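Local coordinates for protein possible thiamine biosynthesis enzyme (Candida albicans, PDB 2X7Q) that is of unknown function but has the fold of a periplasmic binding protein, and may bind a small solute linked to thiamine biosynthesis, at residues 17-22 with 44-49. The protein carries 1 engineered substitution. Sequence-based numbering, arbitrary orientation.
Sequences LKVAYI and LSIEFV
Val-19 O takes the N-H of Val-49 at 2.7 Å, almost straight at 169°, and the CA-H of Phe-48 leans on the same oxygen. The backbones run parallel, five N-H...O bonds joining them from Leu-17 N on Ser-45 O through to Tyr-21 N on Val-49 O. On one face Ile-46 lies beside its bridge partner Leu-17, CD1 3.6 Å from Leu-17 CB, while its CG2 meets Val-19 CG2 at 3.7 Å and also sits over one face of the Phe-48 ring, toward the rim. With CG between its backbone N and carbonyl carbon (chi1 76°), Tyr-21 crosses Phe-48 at about a right angle, CE2 3.8 Å from Phe-48 CB, and takes the Phe-48 edge in an offset edge-to-face pair, planes at 83°. On the other face Lys-18 and Glu-47 run side by side; NZ stays 4.1 Å from OE2, too long for a salt bridge, though the charges probably still attract. The strands form a beta-alpha-beta crossover through helices 28-35 and 38-41, at the edge of one of the fold's two mixed sheets; 17-21 also pairs with 69-73. Helix 216-235 covers Leu-17 and Val-19, helix 55-63 packs on Ala-20 across the sheet, and Tyr-39 meets the Phe-48 ring.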
loop_
_atom_site.group_PDB
_atom_site.type_symbol
_atom_site.label_atom_id
_atom_site.label_comp_id
_atom_site.label_asym_id
_atom_site.label_seq_id
_atom_site.Cartn_x
_atom_site.Cartn_y
_atom_site.Cartn_z
ATOM N N LEU A 17 -1.910 -21.559 -0.903
ATOM C CA LEU A 17 -2.034 -20.202 -0.395
ATOM C C LEU A 17 -2.277 -19.207 -1.525
ATOM O O LEU A 17 -1.424 -19.023 -2.395
ATOM C CB LEU A 17 -0.768 -19.822 0.374
ATOM C CG LEU A 17 -0.914 -18.814 1.510
ATOM C CD1 LEU A 17 -1.818 -19.373 2.593
ATOM C CD2 LEU A 17 0.453 -18.472 2.076
ATOM N N LYS A 18 -3.444 -18.571 -1.510
ATOM C CA LYS A 18 -3.776 -17.557 -2.504
ATOM C C LYS A 18 -3.359 -16.176 -2.006
ATOM O O LYS A 18 -3.927 -15.653 -1.046
ATOM C CB LYS A 18 -5.273 -17.578 -2.819
ATOM C CG LYS A 18 -5.775 -18.907 -3.355
ATOM C CD LYS A 18 -7.229 -18.824 -3.791
ATOM C CE LYS A 18 -7.405 -17.885 -4.970
ATOM N NZ LYS A 18 -8.828 -17.782 -5.398
ATOM N N VAL A 19 -2.361 -15.591 -2.660
ATOM C CA VAL A 19 -1.814 -14.308 -2.229
ATOM C C VAL A 19 -2.181 -13.178 -3.189
ATOM O O VAL A 19 -1.815 -13.201 -4.365
ATOM C CB VAL A 19 -0.282 -14.377 -2.089
ATOM C CG1 VAL A 19 0.276 -13.028 -1.668
ATOM C CG2 VAL A 19 0.114 -15.459 -1.095
ATOM N N ALA A 20 -2.908 -12.189 -2.675
ATOM C CA ALA A 20 -3.293 -11.025 -3.468
ATOM C C ALA A 20 -2.238 -9.930 -3.362
ATOM O O ALA A 20 -1.829 -9.565 -2.262
ATOM C CB ALA A 20 -4.639 -10.501 -3.023
ATOM N N TYR A 21 -1.795 -9.420 -4.507
ATOM C CA TYR A 21 -0.772 -8.379 -4.542
ATOM C C TYR A 21 -1.126 -7.288 -5.550
ATOM O O TYR A 21 -1.998 -7.471 -6.402
ATOM C CB TYR A 21 0.585 -8.981 -4.902
ATOM C CG TYR A 21 0.723 -9.323 -6.371
ATOM C CD1 TYR A 21 1.368 -8.458 -7.248
ATOM C CD2 TYR A 21 0.209 -10.507 -6.880
ATOM C CE1 TYR A 21 1.498 -8.766 -8.591
ATOM C CE2 TYR A 21 0.335 -10.824 -8.218
ATOM C CZ TYR A 21 0.979 -9.951 -9.069
ATOM O OH TYR A 21 1.099 -10.272 -10.402
ATOM N N ILE A 22 -0.434 -6.159 -5.453
ATOM C CA ILE A 22 -0.627 -5.063 -6.393
ATOM C C ILE A 22 0.571 -4.964 -7.331
ATOM O O ILE A 22 1.703 -4.802 -6.881
ATOM C CB ILE A 22 -0.824 -3.723 -5.665
ATOM C CG1 ILE A 22 -1.963 -3.836 -4.651
ATOM C CG2 ILE A 22 -1.094 -2.608 -6.666
ATOM C CD1 ILE A 22 -2.157 -2.598 -3.809
ATOM N N LEU A 44 5.890 -24.819 -0.411
ATOM C CA LEU A 44 4.700 -23.993 -0.570
ATOM C C LEU A 44 4.149 -24.059 -1.991
ATOM O O LEU A 44 4.897 -24.268 -2.947
ATOM C CB LEU A 44 5.009 -22.537 -0.209
ATOM C CG LEU A 44 5.434 -22.221 1.225
ATOM C CD1 LEU A 44 5.939 -20.789 1.324
ATOM C CD2 LEU A 44 4.290 -22.457 2.198
ATOM N N SER A 45 2.837 -23.888 -2.118
ATOM C CA SER A 45 2.194 -23.761 -3.421
ATOM C C SER A 45 1.394 -22.467 -3.450
ATOM O O SER A 45 0.265 -22.411 -2.962
ATOM C CB SER A 45 1.285 -24.964 -3.688
ATOM O OG SER A 45 0.265 -25.073 -2.703
ATOM N N ILE A 46 1.990 -21.426 -4.019
ATOM C CA ILE A 46 1.398 -20.099 -3.978
ATOM C C ILE A 46 0.693 -19.726 -5.276
ATOM O O ILE A 46 1.291 -19.767 -6.350
ATOM C CB ILE A 46 2.456 -19.020 -3.661
ATOM C CG1 ILE A 46 3.257 -19.405 -2.419
ATOM C CG2 ILE A 46 1.794 -17.662 -3.479
ATOM C CD1 ILE A 46 2.427 -19.530 -1.162
ATOM N N GLU A 47 -0.583 -19.367 -5.170
ATOM C CA GLU A 47 -1.336 -18.856 -6.309
ATOM C C GLU A 47 -1.512 -17.349 -6.174
ATOM O O GLU A 47 -2.341 -16.880 -5.393
ATOM C CB GLU A 47 -2.700 -19.536 -6.409
ATOM C CG GLU A 47 -3.595 -18.950 -7.491
ATOM C CD GLU A 47 -4.965 -19.597 -7.537
ATOM O OE1 GLU A 47 -5.100 -20.743 -7.055
ATOM O OE2 GLU A 47 -5.907 -18.961 -8.055
ATOM N N PHE A 48 -0.724 -16.595 -6.933
ATOM C CA PHE A 48 -0.771 -15.139 -6.866
ATOM C C PHE A 48 -1.983 -14.567 -7.590
ATOM O O PHE A 48 -2.312 -14.985 -8.701
ATOM C CB PHE A 48 0.515 -14.528 -7.424
ATOM C CG PHE A 48 1.700 -14.672 -6.512
ATOM C CD1 PHE A 48 2.580 -15.734 -6.651
ATOM C CD2 PHE A 48 1.931 -13.746 -5.507
ATOM C CE1 PHE A 48 3.670 -15.865 -5.810
ATOM C CE2 PHE A 48 3.019 -13.872 -4.662
ATOM C CZ PHE A 48 3.888 -14.934 -4.814
ATOM N N VAL A 49 -2.640 -13.607 -6.949
ATOM C CA VAL A 49 -3.791 -12.929 -7.533
ATOM C C VAL A 49 -3.492 -11.446 -7.727
ATOM O O VAL A 49 -3.391 -10.691 -6.761
ATOM C CB VAL A 49 -5.043 -13.084 -6.648
ATOM C CG1 VAL A 49 -6.204 -12.285 -7.222
ATOM C CG2 VAL A 49 -5.417 -14.553 -6.509
#